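Local coordinates for protein 2-pyrone-4,6-dicarboxylic acid hydrolase, putative (Pseudomonas putida, PDB 2FFI) that is of unproven function but is built as a TIM-barrel amidohydrolase and probably hydrolyses the lactone ring of 2-pyrone-4,6-dicarboxylate, at residues N112-D117 with E141-V146; R84-L89 with G137-L142; P36-P41 with P238-E243; H20-G25 with V60-L65; A183-L188 with C220-H225. All coordinates share one frame; numbering follows the deposited sequence.

Contact 1: residues N112-D117 with E141-V146; sequences NLMGQD and ELHRQV
N112 meets H143 side by side, both side chains pointing the same way. OD1 of N112 lies at the rim of the imidazole and in its plane, 3.1 Å from H143 CD2, with the amide and ring planes 30° apart. Next along the chain, L113 turns its CB onto the arginine: it sits 3.6 Å from R144 NE. The selenomethionine M114 then covers one face of the H143 ring. Its CB makes a CH-pi contact 3.9 Å from the ring centroid, and SE lies over the same face, 4.6 Å from the H143 ring centroid, before reaching the R144 backbone. M114 N also gives a weak hydrogen bond to H143 O (3.1 Å). Beyond G115, Q116 presents its carbonyl to R144. The R144 chain is extended from CG to NE, and NH2 donates to Q116 O; the donor lies nearly along the C=O axis, and Q116 O sits 20° out of the guanidinium plane. NH1 has its own mate, a salt bridge to D148. An alanine at R144 would probably leave both the Q116 carbonyl and the D148 carboxylate without their partner and let this loop swing more freely. Chemically, H143 is steered from one edge and one face, with H167 packing edge-to-face against it, consistent with a fixed ring whose nearest atom is about 3 Å from a bound phosphate, probably from the crystallisation liquor.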
# COMPACT_ATOMS: atom_id res chain seq x y z
N ASN A 112 8.13 -5.51 -0.27
CA ASN A 112 8.07 -5.35 1.19
C ASN A 112 9.36 -5.74 1.92
O ASN A 112 9.49 -6.86 2.40
CB ASN A 112 6.90 -6.15 1.76
CG ASN A 112 6.81 -6.06 3.28
OD1 ASN A 112 6.45 -5.02 3.85
ND2 ASN A 112 7.14 -7.15 3.95
N LEU A 113 10.30 -4.80 2.02
CA LEU A 113 11.57 -5.06 2.68
C LEU A 113 11.48 -4.78 4.19
O LEU A 113 11.52 -5.71 5.00
CB LEU A 113 12.67 -4.22 2.04
CG LEU A 113 12.76 -4.24 0.52
CD1 LEU A 113 12.56 -5.66 -0.01
CD2 LEU A 113 11.71 -3.31 -0.06
N MSE A 114 11.37 -3.50 4.54
CA MSE A 114 11.23 -3.04 5.93
C MSE A 114 11.70 -4.03 6.98
O MSE A 114 10.93 -4.88 7.42
CB MSE A 114 9.77 -2.69 6.21
CG MSE A 114 9.56 -1.79 7.41
SE MSE A 114 10.37 -0.19 7.21
CE MSE A 114 11.49 -0.24 8.57
N GLY A 115 12.96 -3.91 7.40
CA GLY A 115 13.51 -4.83 8.37
C GLY A 115 14.10 -6.05 7.69
O GLY A 115 14.36 -7.07 8.32
N GLN A 116 14.29 -5.93 6.37
CA GLN A 116 14.87 -6.98 5.55
C GLN A 116 16.14 -6.46 4.90
O GLN A 116 16.39 -5.25 4.89
CB GLN A 116 13.88 -7.41 4.46
CG GLN A 116 12.85 -8.44 4.90
CD GLN A 116 13.40 -9.87 4.91
OE1 GLN A 116 12.76 -10.78 5.44
NE2 GLN A 116 14.59 -10.07 4.32
N ASP A 117 16.93 -7.37 4.35
CA ASP A 117 18.17 -7.02 3.69
C ASP A 117 17.94 -6.30 2.37
O ASP A 117 17.13 -6.73 1.54
CB ASP A 117 19.04 -8.27 3.50
CG ASP A 117 18.26 -9.48 3.03
OD1 ASP A 117 17.32 -9.91 3.73
OD2 ASP A 117 18.60 -10.02 1.95
N GLU A 141 4.99 -2.18 -5.35
CA GLU A 141 4.83 -1.48 -4.07
C GLU A 141 6.09 -1.55 -3.22
O GLU A 141 6.66 -2.62 -3.02
CB GLU A 141 3.67 -2.08 -3.28
CG GLU A 141 2.83 -1.04 -2.58
CD GLU A 141 1.88 -1.67 -1.59
OE1 GLU A 141 1.38 -2.78 -1.87
OE2 GLU A 141 1.61 -1.05 -0.54
N LEU A 142 6.50 -0.40 -2.71
CA LEU A 142 7.68 -0.32 -1.86
C LEU A 142 7.31 -0.00 -0.42
O LEU A 142 6.32 0.67 -0.14
CB LEU A 142 8.64 0.75 -2.39
CG LEU A 142 9.78 0.31 -3.31
CD1 LEU A 142 9.54 -1.07 -3.88
CD2 LEU A 142 9.96 1.34 -4.40
N HIS A 143 8.12 -0.51 0.50
CA HIS A 143 7.91 -0.29 1.91
C HIS A 143 9.26 -0.35 2.63
O HIS A 143 9.76 -1.43 2.91
CB HIS A 143 6.96 -1.35 2.46
CG HIS A 143 6.66 -1.19 3.91
ND1 HIS A 143 6.72 0.03 4.56
CD2 HIS A 143 6.29 -2.09 4.85
CE1 HIS A 143 6.40 -0.13 5.83
NE2 HIS A 143 6.13 -1.41 6.03
N ARG A 144 9.85 0.81 2.89
CA ARG A 144 11.15 0.85 3.57
C ARG A 144 11.47 2.27 4.03
O ARG A 144 10.80 3.21 3.61
CB ARG A 144 12.24 0.33 2.64
CG ARG A 144 13.41 -0.30 3.39
CD ARG A 144 14.43 -0.89 2.43
NE ARG A 144 15.24 -1.94 3.06
CZ ARG A 144 16.11 -1.74 4.04
NH1 ARG A 144 16.32 -0.51 4.51
NH2 ARG A 144 16.79 -2.76 4.53
N GLN A 145 12.49 2.44 4.87
CA GLN A 145 12.83 3.78 5.37
C GLN A 145 12.95 4.74 4.20
O GLN A 145 13.50 4.37 3.17
CB GLN A 145 14.17 3.81 6.11
CG GLN A 145 14.39 2.77 7.17
CD GLN A 145 15.02 1.54 6.59
OE1 GLN A 145 14.34 0.63 6.12
NE2 GLN A 145 16.34 1.50 6.61
N VAL A 146 12.48 5.97 4.38
CA VAL A 146 12.56 6.94 3.29
C VAL A 146 13.98 7.05 2.76
O VAL A 146 14.18 7.36 1.59
CB VAL A 146 12.14 8.35 3.72
CG1 VAL A 146 13.19 8.97 4.63
CG2 VAL A 146 11.95 9.21 2.49

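Contact 2: residues R84-L89 with G137-L142; sequences RGVVML and GWHVEL
E141 sets one carboxylate oxygen against V86 and gives the other to a lysine: OE2 is held in a salt bridge by K197, while OE1 comes to 3.3 Å from V86 CG2. The glutamate chain is extended beyond CG and crosses the valine at about a right angle, and E141 OE1 also lies 4.0 Å from V86 CG1. That second methyl looks toward H139 too, V86 CG1 standing 4.2 Å from H139 NE2. The CG of H139 lies between its backbone N and carbonyl carbon (chi1 59°). No hydrogen bond joins the two segments; the rest is apolar. L89 CD1 touches W138 CZ3 at 4.0 Å from the edge of the indole, near its plane, and V87 CG2 approaches the same carbon, W138 CZ3, at 4.4 Å. Over V86 to L89 and W138 to E141 the two pieces run at 93°, and contact is made by separate side chains, not by paired backbones. This is side-by-side packing in the wall of the parallel TIM barrel, with H139 and E141 turned to V86 and W138 to the helix side. Strand 108-110 comes between: the backbones of V87 and H139 both bond to it, and V109 also packs on L89 and W138. Helix 95-102 covers the outer end, where M101 meets V87, L89 and W138; on the far side, strand 163-165 packs against H139 and E141.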
# COMPACT_ATOMS: atom_id res chain seq x y z
N ARG A 84 -9.30 -5.43 -4.94
CA ARG A 84 -8.26 -5.68 -5.94
C ARG A 84 -7.07 -6.37 -5.29
O ARG A 84 -6.70 -7.48 -5.68
CB ARG A 84 -7.80 -4.39 -6.61
CG ARG A 84 -8.82 -3.83 -7.59
CD ARG A 84 -9.16 -4.80 -8.71
NE ARG A 84 -10.12 -4.19 -9.60
CZ ARG A 84 -11.39 -4.56 -9.70
NH1 ARG A 84 -12.21 -3.93 -10.54
NH2 ARG A 84 -11.84 -5.58 -8.98
N GLY A 85 -6.47 -5.74 -4.30
CA GLY A 85 -5.34 -6.37 -3.65
C GLY A 85 -4.08 -6.66 -4.45
O GLY A 85 -4.12 -6.97 -5.64
N VAL A 86 -2.94 -6.57 -3.75
CA VAL A 86 -1.61 -6.80 -4.30
C VAL A 86 -1.01 -8.02 -3.61
O VAL A 86 -1.34 -8.31 -2.46
CB VAL A 86 -0.70 -5.58 -4.07
CG1 VAL A 86 -1.47 -4.29 -4.30
CG2 VAL A 86 -0.12 -5.61 -2.68
N VAL A 87 -0.14 -8.74 -4.32
CA VAL A 87 0.49 -9.94 -3.76
C VAL A 87 2.02 -9.87 -3.65
O VAL A 87 2.65 -8.86 -3.98
CB VAL A 87 0.11 -11.21 -4.59
CG1 VAL A 87 -1.39 -11.43 -4.57
CG2 VAL A 87 0.62 -11.07 -6.02
N MSE A 88 2.61 -10.96 -3.15
CA MSE A 88 4.06 -11.08 -3.04
C MSE A 88 4.44 -12.34 -3.82
O MSE A 88 3.94 -13.42 -3.57
CB MSE A 88 4.51 -11.16 -1.58
CG MSE A 88 4.48 -9.81 -0.86
SE MSE A 88 5.26 -9.77 0.95
CE MSE A 88 7.16 -9.69 0.42
N LEU A 89 5.33 -12.18 -4.80
CA LEU A 89 5.73 -13.29 -5.65
C LEU A 89 7.14 -13.79 -5.40
O LEU A 89 8.04 -13.03 -5.03
CB LEU A 89 5.59 -12.88 -7.11
CG LEU A 89 4.21 -12.37 -7.51
CD1 LEU A 89 4.32 -11.73 -8.89
CD2 LEU A 89 3.21 -13.51 -7.51
N GLY A 137 1.64 -5.22 -16.61
CA GLY A 137 1.20 -3.86 -16.33
C GLY A 137 1.08 -3.58 -14.85
O GLY A 137 0.73 -2.47 -14.47
N TRP A 138 1.37 -4.58 -14.03
CA TRP A 138 1.30 -4.48 -12.57
C TRP A 138 2.29 -3.47 -12.01
O TRP A 138 3.38 -3.30 -12.54
CB TRP A 138 1.58 -5.85 -11.92
CG TRP A 138 0.45 -6.80 -12.00
CD1 TRP A 138 -0.77 -6.57 -12.56
CD2 TRP A 138 0.39 -8.12 -11.44
NE1 TRP A 138 -1.59 -7.68 -12.39
CE2 TRP A 138 -0.90 -8.64 -11.71
CE3 TRP A 138 1.31 -8.92 -10.75
CZ2 TRP A 138 -1.30 -9.91 -11.30
CZ3 TRP A 138 0.92 -10.19 -10.35
CH2 TRP A 138 -0.38 -10.67 -10.63
N HIS A 139 1.92 -2.81 -10.92
CA HIS A 139 2.83 -1.85 -10.33
C HIS A 139 3.62 -2.54 -9.23
O HIS A 139 3.29 -3.66 -8.83
CB HIS A 139 2.08 -0.65 -9.75
CG HIS A 139 1.07 -1.00 -8.70
ND1 HIS A 139 -0.16 -1.54 -9.00
CD2 HIS A 139 1.11 -0.87 -7.36
CE1 HIS A 139 -0.84 -1.72 -7.88
NE2 HIS A 139 -0.09 -1.32 -6.87
N VAL A 140 4.67 -1.88 -8.75
CA VAL A 140 5.52 -2.42 -7.70
C VAL A 140 5.43 -1.56 -6.45
O VAL A 140 5.74 -0.36 -6.47
CB VAL A 140 7.00 -2.52 -8.14
CG1 VAL A 140 7.41 -1.27 -8.88
CG2 VAL A 140 7.91 -2.72 -6.92
N GLU A 141 4.99 -2.18 -5.35
CA GLU A 141 4.83 -1.48 -4.07
C GLU A 141 6.09 -1.55 -3.22
O GLU A 141 6.66 -2.62 -3.02
CB GLU A 141 3.67 -2.08 -3.28
CG GLU A 141 2.83 -1.04 -2.58
CD GLU A 141 1.88 -1.67 -1.59
OE1 GLU A 141 1.38 -2.78 -1.87
OE2 GLU A 141 1.61 -1.05 -0.54
N LEU A 142 6.50 -0.40 -2.71
CA LEU A 142 7.68 -0.32 -1.86
C LEU A 142 7.31 -0.00 -0.42
O LEU A 142 6.32 0.67 -0.14
CB LEU A 142 8.64 0.75 -2.39
CG LEU A 142 9.78 0.31 -3.31
CD1 LEU A 142 9.54 -1.07 -3.88
CD2 LEU A 142 9.96 1.34 -4.40

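Contact 3: residues P36-P41 with P238-E243; sequences PNYDAP and PHTQHE
A40 and P238 bring the two loops nearest, with their CA atoms 6.8 Å apart; at the other end Y38 CA and E243 CA stand 9.6 Å apart. The peptide before P238 is cis, and a type II beta turn follows from H239 to H242, which carries the chain round to E243. Y38 bridges the wider end. Its CG lies between the backbone N and the carbonyl carbon (chi1 54°), and the ring extends across to the turn. The phenol OH of Y38 donates to E243 OE1 over 2.7 Å, using the anti lone pair of that oxygen. E243 OE1 takes a second hydrogen bond, from Q241 N at 3.1 Å, whose donor stands above the carboxylate plane. E243, just past the turn, thus reaches back to it while holding the tyrosine, ring and carboxylate planes 72° apart. At the ring's other edge P238 CG packs 3.6 Å from Y38 CE1, and it also meets A40 CB at 4.2 Å. Both segments are TIM-barrel loops leading into helices, with the T240 side chain about 4 Å, nearest atoms, from the bound phosphate. The first runs from helix 24-29 to P41, the N-cap of helix 42-51, and A40 bonds by its backbone to F22; the second links strand 231-234 to helix 248-258, with T240 O bonded to R203.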
# COMPACT_ATOMS: atom_id res chain seq x y z
N PRO A 36 1.13 -13.39 14.17
CA PRO A 36 -0.25 -13.86 14.03
C PRO A 36 -0.90 -14.22 15.36
O PRO A 36 -0.48 -15.17 16.04
CB PRO A 36 -0.08 -15.08 13.15
CG PRO A 36 1.14 -15.72 13.77
CD PRO A 36 2.05 -14.54 14.15
N ASN A 37 -1.93 -13.48 15.74
CA ASN A 37 -2.61 -13.78 16.99
C ASN A 37 -4.12 -13.59 16.91
O ASN A 37 -4.88 -14.49 17.26
CB ASN A 37 -2.04 -12.93 18.12
CG ASN A 37 -2.75 -13.16 19.42
OD1 ASN A 37 -3.68 -12.43 19.76
ND2 ASN A 37 -2.35 -14.20 20.15
N TYR A 38 -4.53 -12.41 16.47
CA TYR A 38 -5.95 -12.12 16.33
C TYR A 38 -6.38 -12.51 14.92
O TYR A 38 -5.56 -12.90 14.08
CB TYR A 38 -6.22 -10.65 16.58
CG TYR A 38 -5.38 -9.74 15.73
CD1 TYR A 38 -5.78 -9.39 14.45
CD2 TYR A 38 -4.16 -9.26 16.20
CE1 TYR A 38 -4.99 -8.57 13.65
CE2 TYR A 38 -3.36 -8.45 15.42
CZ TYR A 38 -3.77 -8.11 14.14
OH TYR A 38 -2.97 -7.32 13.36
N ASP A 39 -7.68 -12.40 14.67
CA ASP A 39 -8.24 -12.78 13.39
C ASP A 39 -8.73 -11.56 12.61
O ASP A 39 -9.42 -10.70 13.16
CB ASP A 39 -9.38 -13.77 13.61
CG ASP A 39 -9.79 -14.50 12.35
OD1 ASP A 39 -10.54 -15.49 12.45
OD2 ASP A 39 -9.35 -14.07 11.27
N ALA A 40 -8.35 -11.49 11.33
CA ALA A 40 -8.74 -10.37 10.47
C ALA A 40 -9.49 -10.90 9.25
O ALA A 40 -9.06 -10.71 8.11
CB ALA A 40 -7.51 -9.59 10.03
N PRO A 41 -10.63 -11.57 9.47
CA PRO A 41 -11.41 -12.13 8.37
C PRO A 41 -11.96 -11.07 7.40
O PRO A 41 -12.09 -9.90 7.74
CB PRO A 41 -12.51 -12.90 9.09
CG PRO A 41 -12.78 -12.05 10.28
CD PRO A 41 -11.37 -11.67 10.74
N PRO A 238 -5.49 -4.42 9.59
CA PRO A 238 -5.98 -4.14 10.94
C PRO A 238 -4.99 -3.35 11.79
O PRO A 238 -5.09 -3.32 13.02
CB PRO A 238 -6.24 -5.53 11.48
CG PRO A 238 -5.09 -6.28 10.91
CD PRO A 238 -5.03 -5.81 9.49
N HIS A 239 -4.04 -2.70 11.12
CA HIS A 239 -3.01 -1.91 11.78
C HIS A 239 -2.18 -2.86 12.65
O HIS A 239 -2.37 -2.92 13.86
CB HIS A 239 -3.65 -0.82 12.66
CG HIS A 239 -4.86 -0.18 12.04
ND1 HIS A 239 -6.13 -0.67 12.24
CD2 HIS A 239 -4.99 0.86 11.20
CE1 HIS A 239 -6.99 0.04 11.54
NE2 HIS A 239 -6.32 0.98 10.90
N THR A 240 -1.25 -3.59 12.04
CA THR A 240 -0.41 -4.53 12.79
C THR A 240 0.64 -3.81 13.64
O THR A 240 1.22 -2.82 13.20
CB THR A 240 0.27 -5.59 11.85
OG1 THR A 240 0.80 -4.93 10.70
CG2 THR A 240 -0.73 -6.67 11.40
N GLN A 241 0.86 -4.31 14.85
CA GLN A 241 1.81 -3.76 15.83
C GLN A 241 1.30 -2.45 16.45
O GLN A 241 2.02 -1.75 17.14
CB GLN A 241 3.19 -3.55 15.18
CG GLN A 241 4.10 -4.78 15.30
CD GLN A 241 4.97 -5.01 14.06
OE1 GLN A 241 5.95 -4.29 13.82
NE2 GLN A 241 4.61 -6.02 13.26
N HIS A 242 0.03 -2.16 16.19
CA HIS A 242 -0.61 -0.95 16.69
C HIS A 242 -2.10 -1.21 16.85
O HIS A 242 -2.90 -0.29 16.77
CB HIS A 242 -0.40 0.21 15.69
CG HIS A 242 1.04 0.57 15.46
ND1 HIS A 242 1.73 1.47 16.25
CD2 HIS A 242 1.94 0.13 14.54
CE1 HIS A 242 2.97 1.57 15.83
NE2 HIS A 242 3.13 0.77 14.79
N GLU A 243 -2.48 -2.46 17.09
CA GLU A 243 -3.88 -2.82 17.24
C GLU A 243 -4.49 -2.13 18.45
O GLU A 243 -5.66 -1.70 18.43
CB GLU A 243 -4.05 -4.33 17.40
CG GLU A 243 -3.54 -5.18 16.23
CD GLU A 243 -2.02 -5.35 16.20
OE1 GLU A 243 -1.54 -6.15 15.39
OE2 GLU A 243 -1.30 -4.68 16.97

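Contact 4: residues H20-G25 with V60-L65; sequences HVFSRG and VQPSFL. With PO4 (phosphate ion), chain C.
H20 and V60 have the nearest backbones here, their CA atoms 5.5 Å apart, and from that point the two chains diverge. The H20 ring turns back to V60: H20 ND1 donates to V60 O at 2.9 Å, from above the carbonyl plane. P62 slides past the ring in the opposite direction, its CB 4.0 Å from H20 ND1. The other ring nitrogen, H20 NE2, makes weak hydrogen bonds to two oxygens of a phosphate ion, O1 at 2.8 Å and O4 at 3.0 Å; R110 and H167 bind the same ion, which probably comes from the crystallisation liquor. H18 and H20 form a His-X-His pair, which in many amidohydrolases follows the first barrel strand and binds a metal; this pocket is therefore probably the active site. Further out, F22 and F64 make a T-shaped pair: planes at 87°, centroids 4.7 Å apart, the edge of F64 set over the face of F22 with F64 CZ off-centre toward the rim. P62 CB and L65 CD1 pack beside F22, and L65 N bonds to P62 O within the short 3-10 turn.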
# COMPACT_ATOMS: atom_id res chain seq x y z
N HIS A 20 -4.96 -5.53 5.11
CA HIS A 20 -4.64 -6.95 5.21
C HIS A 20 -5.78 -7.78 5.80
O HIS A 20 -6.58 -7.26 6.58
CB HIS A 20 -3.41 -7.13 6.11
CG HIS A 20 -2.23 -6.31 5.71
ND1 HIS A 20 -1.57 -6.50 4.51
CD2 HIS A 20 -1.64 -5.24 6.30
CE1 HIS A 20 -0.63 -5.59 4.38
NE2 HIS A 20 -0.65 -4.81 5.45
N VAL A 21 -5.86 -9.05 5.41
CA VAL A 21 -6.86 -9.96 5.96
C VAL A 21 -6.16 -11.30 6.15
O VAL A 21 -5.27 -11.66 5.39
CB VAL A 21 -8.14 -10.12 5.04
CG1 VAL A 21 -8.84 -8.79 4.88
CG2 VAL A 21 -7.78 -10.73 3.67
N PHE A 22 -6.55 -12.03 7.20
CA PHE A 22 -5.97 -13.34 7.50
C PHE A 22 -6.76 -13.96 8.63
O PHE A 22 -7.16 -13.26 9.54
CB PHE A 22 -4.47 -13.22 7.84
CG PHE A 22 -4.14 -12.09 8.78
CD1 PHE A 22 -4.25 -12.26 10.16
CD2 PHE A 22 -3.70 -10.87 8.29
CE1 PHE A 22 -3.91 -11.24 11.03
CE2 PHE A 22 -3.36 -9.83 9.16
CZ PHE A 22 -3.47 -10.02 10.53
N SER A 23 -6.98 -15.27 8.57
CA SER A 23 -7.76 -15.96 9.60
C SER A 23 -6.91 -16.57 10.72
O SER A 23 -5.89 -17.21 10.45
CB SER A 23 -8.61 -17.05 8.95
OG SER A 23 -9.44 -17.68 9.91
N ARG A 24 -7.33 -16.36 11.96
CA ARG A 24 -6.63 -16.87 13.13
C ARG A 24 -6.66 -18.40 13.13
O ARG A 24 -5.72 -19.06 13.58
CB ARG A 24 -7.29 -16.31 14.41
CG ARG A 24 -6.82 -16.91 15.74
CD ARG A 24 -7.46 -16.18 16.92
NE ARG A 24 -7.41 -16.95 18.17
CZ ARG A 24 -6.30 -17.34 18.79
NH1 ARG A 24 -5.12 -17.05 18.28
NH2 ARG A 24 -6.38 -18.04 19.92
N GLY A 25 -7.75 -18.96 12.61
CA GLY A 25 -7.86 -20.41 12.53
C GLY A 25 -6.88 -20.95 11.50
O GLY A 25 -6.36 -22.07 11.65
N VAL A 60 -3.70 -6.13 0.54
CA VAL A 60 -2.30 -6.29 0.27
C VAL A 60 -1.86 -7.54 1.01
O VAL A 60 -2.38 -7.86 2.09
CB VAL A 60 -1.48 -5.07 0.73
CG1 VAL A 60 -0.01 -5.37 0.65
CG2 VAL A 60 -1.82 -3.87 -0.14
N GLN A 61 -0.93 -8.27 0.42
CA GLN A 61 -0.43 -9.48 1.04
C GLN A 61 0.28 -9.12 2.35
O GLN A 61 1.14 -8.23 2.38
CB GLN A 61 0.55 -10.20 0.09
CG GLN A 61 1.29 -11.36 0.71
CD GLN A 61 0.39 -12.52 1.04
OE1 GLN A 61 -0.82 -12.36 1.26
NE2 GLN A 61 0.97 -13.72 1.10
N PRO A 62 -0.09 -9.79 3.46
CA PRO A 62 0.55 -9.50 4.74
C PRO A 62 1.93 -10.18 4.79
O PRO A 62 2.06 -11.35 4.43
CB PRO A 62 -0.45 -10.08 5.75
CG PRO A 62 -1.07 -11.21 5.01
CD PRO A 62 -1.23 -10.72 3.61
N SER A 63 2.96 -9.45 5.22
CA SER A 63 4.32 -10.00 5.27
C SER A 63 4.47 -11.40 5.85
O SER A 63 5.12 -12.26 5.24
CB SER A 63 5.25 -9.08 6.05
OG SER A 63 5.37 -7.83 5.42
N PHE A 64 3.89 -11.65 7.02
CA PHE A 64 4.04 -12.97 7.66
C PHE A 64 3.50 -14.17 6.87
O PHE A 64 3.56 -15.29 7.35
CB PHE A 64 3.40 -12.95 9.05
CG PHE A 64 1.90 -12.85 9.03
CD1 PHE A 64 1.13 -13.99 8.90
CD2 PHE A 64 1.27 -11.62 9.16
CE1 PHE A 64 -0.26 -13.92 8.90
CE2 PHE A 64 -0.12 -11.54 9.16
CZ PHE A 64 -0.88 -12.69 9.03
N LEU A 65 2.98 -13.93 5.67
CA LEU A 65 2.44 -15.00 4.85
C LEU A 65 3.35 -15.27 3.65
O LEU A 65 3.21 -16.28 2.96
CB LEU A 65 1.01 -14.65 4.38
CG LEU A 65 -0.08 -14.72 5.46
CD1 LEU A 65 -1.50 -14.50 4.87
CD2 LEU A 65 -0.02 -16.09 6.11
P PO4 C . 2.01 -3.00 6.56
O1 PO4 C . 1.94 -3.88 5.37
O2 PO4 C . 3.34 -3.14 7.22
O3 PO4 C . 1.82 -1.59 6.14
O4 PO4 C . 0.95 -3.39 7.52

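Contact 5: residues A183-L188 with C220-H225; sequences AELLTL and CALEAH
L186 straddles A221: its two methyls, CD1 and CD2, each come to 3.9 Å from A221 CB, so the small alanine fills the fork of the leucine. Beside it L222 pushes a single methyl, CD1, into the notch between two leucines, 3.4 Å from L185 CD1 and 3.5 Å from L186 CD2. L222 and L186 cross at about a right angle there. H225 projects from the next turn. Its CG lies anti to the backbone N (chi1 -174°), directing the side chain out toward the bend that L185 to L188 make as their helix ends. H225 ND1 donates to L185 O at 3.2 Å, on a lone pair and in the planes of both carbonyl and ring. L186 O sits over one ring face, 3.0 Å above the H225 plane and off toward the rim, while L188 borders the edge. An alanine at H225 would probably leave L185 O without its side-chain donor and open a gap where the ring fits against the bend. T187 OG1 bonds back to A183 O, adding to the backbone bonds of the bend. This is helix-end packing on the outside of the TIM barrel, away from the phosphate pocket, and it ties the end of helix 182-185 to the last turns of helix 208-225. L222 also packs inward on L231 of strand 231-234, while L188 turns toward V153 and R154 of helix 149-156.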
# COMPACT_ATOMS: atom_id res chain seq x y z
N ALA A 183 13.86 14.26 1.47
CA ALA A 183 14.27 15.40 0.67
C ALA A 183 14.36 14.99 -0.79
O ALA A 183 13.76 15.62 -1.66
CB ALA A 183 15.60 15.92 1.14
N GLU A 184 15.12 13.93 -1.06
CA GLU A 184 15.28 13.44 -2.43
C GLU A 184 13.93 13.07 -3.02
O GLU A 184 13.72 13.15 -4.22
CB GLU A 184 16.19 12.20 -2.46
CG GLU A 184 17.58 12.40 -1.89
CD GLU A 184 18.37 11.10 -1.76
OE1 GLU A 184 18.01 10.26 -0.90
OE2 GLU A 184 19.33 10.90 -2.53
N LEU A 185 13.00 12.68 -2.15
CA LEU A 185 11.66 12.30 -2.57
C LEU A 185 10.88 13.50 -3.14
O LEU A 185 10.20 13.38 -4.16
CB LEU A 185 10.93 11.66 -1.38
CG LEU A 185 9.64 10.87 -1.58
CD1 LEU A 185 8.49 11.82 -1.85
CD2 LEU A 185 9.81 9.88 -2.72
N LEU A 186 11.00 14.66 -2.49
CA LEU A 186 10.30 15.87 -2.94
C LEU A 186 10.98 16.50 -4.13
O LEU A 186 10.58 17.56 -4.59
CB LEU A 186 10.24 16.91 -1.82
CG LEU A 186 9.73 16.46 -0.47
CD1 LEU A 186 9.81 17.62 0.48
CD2 LEU A 186 8.32 15.94 -0.61
N THR A 187 12.03 15.85 -4.61
CA THR A 187 12.79 16.37 -5.73
C THR A 187 13.06 15.25 -6.72
O THR A 187 13.70 15.46 -7.75
CB THR A 187 14.15 16.94 -5.26
OG1 THR A 187 13.96 17.73 -4.08
CG2 THR A 187 14.77 17.82 -6.33
N LEU A 188 12.55 14.06 -6.41
CA LEU A 188 12.77 12.90 -7.27
C LEU A 188 12.37 13.15 -8.72
O LEU A 188 11.58 14.04 -9.02
CB LEU A 188 12.00 11.69 -6.74
CG LEU A 188 12.30 10.34 -7.39
CD1 LEU A 188 13.77 9.98 -7.21
CD2 LEU A 188 11.41 9.28 -6.76
N CYS A 220 1.12 18.22 1.98
CA CYS A 220 1.24 19.42 1.18
C CYS A 220 2.48 19.41 0.30
O CYS A 220 2.40 19.83 -0.85
CB CYS A 220 1.22 20.67 2.06
SG CYS A 220 -0.39 20.94 2.91
N ALA A 221 3.61 18.94 0.82
CA ALA A 221 4.84 18.93 0.02
C ALA A 221 4.79 17.83 -1.05
O ALA A 221 5.19 18.03 -2.20
CB ALA A 221 6.06 18.72 0.93
N LEU A 222 4.30 16.67 -0.64
CA LEU A 222 4.17 15.54 -1.54
C LEU A 222 3.29 15.90 -2.73
O LEU A 222 3.73 15.82 -3.87
CB LEU A 222 3.59 14.35 -0.77
CG LEU A 222 4.44 13.08 -0.65
CD1 LEU A 222 5.87 13.42 -0.31
CD2 LEU A 222 3.83 12.18 0.41
N GLU A 223 2.05 16.32 -2.48
CA GLU A 223 1.15 16.67 -3.57
C GLU A 223 1.68 17.78 -4.44
O GLU A 223 1.35 17.88 -5.62
CB GLU A 223 -0.22 17.10 -3.04
CG GLU A 223 -1.18 17.49 -4.17
CD GLU A 223 -2.28 18.43 -3.71
OE1 GLU A 223 -3.04 18.94 -4.57
OE2 GLU A 223 -2.39 18.67 -2.49
N ALA A 224 2.50 18.65 -3.86
CA ALA A 224 3.06 19.77 -4.61
C ALA A 224 4.07 19.30 -5.66
O ALA A 224 4.29 19.99 -6.66
CB ALA A 224 3.73 20.76 -3.65
N HIS A 225 4.67 18.13 -5.43
CA HIS A 225 5.66 17.58 -6.34
C HIS A 225 5.13 16.43 -7.19
O HIS A 225 5.56 16.23 -8.32
CB HIS A 225 6.89 17.09 -5.56
CG HIS A 225 8.01 16.63 -6.44
ND1 HIS A 225 8.87 15.61 -6.09
CD2 HIS A 225 8.40 17.03 -7.68
CE1 HIS A 225 9.73 15.40 -7.06
NE2 HIS A 225 9.46 16.25 -8.05

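Along the chain contact 4 closes first, its segments alternating with those of contact 3; contacts 2 and 1 then open in that order and end together on 137-146, contact 5 follows, and contact 3 closes last. Contacts 1 and 2, centres 14 Å apart, share E141 and L142 of strand 139-142 in the five-stranded parallel sheet. Contact 2 touches contact 4, where V86 O probably bonds Q61 N, and contact 4 lies 9 Å between centres from contact 3, A40 N probably bonding F22 O. Contacts 1 to 4 thus lie around the barrel, and the phosphate pocket draws on contacts 1, 3 and 4. Contact 5 packs outer helices, its centre 32 Å from those of contacts 3 and 4.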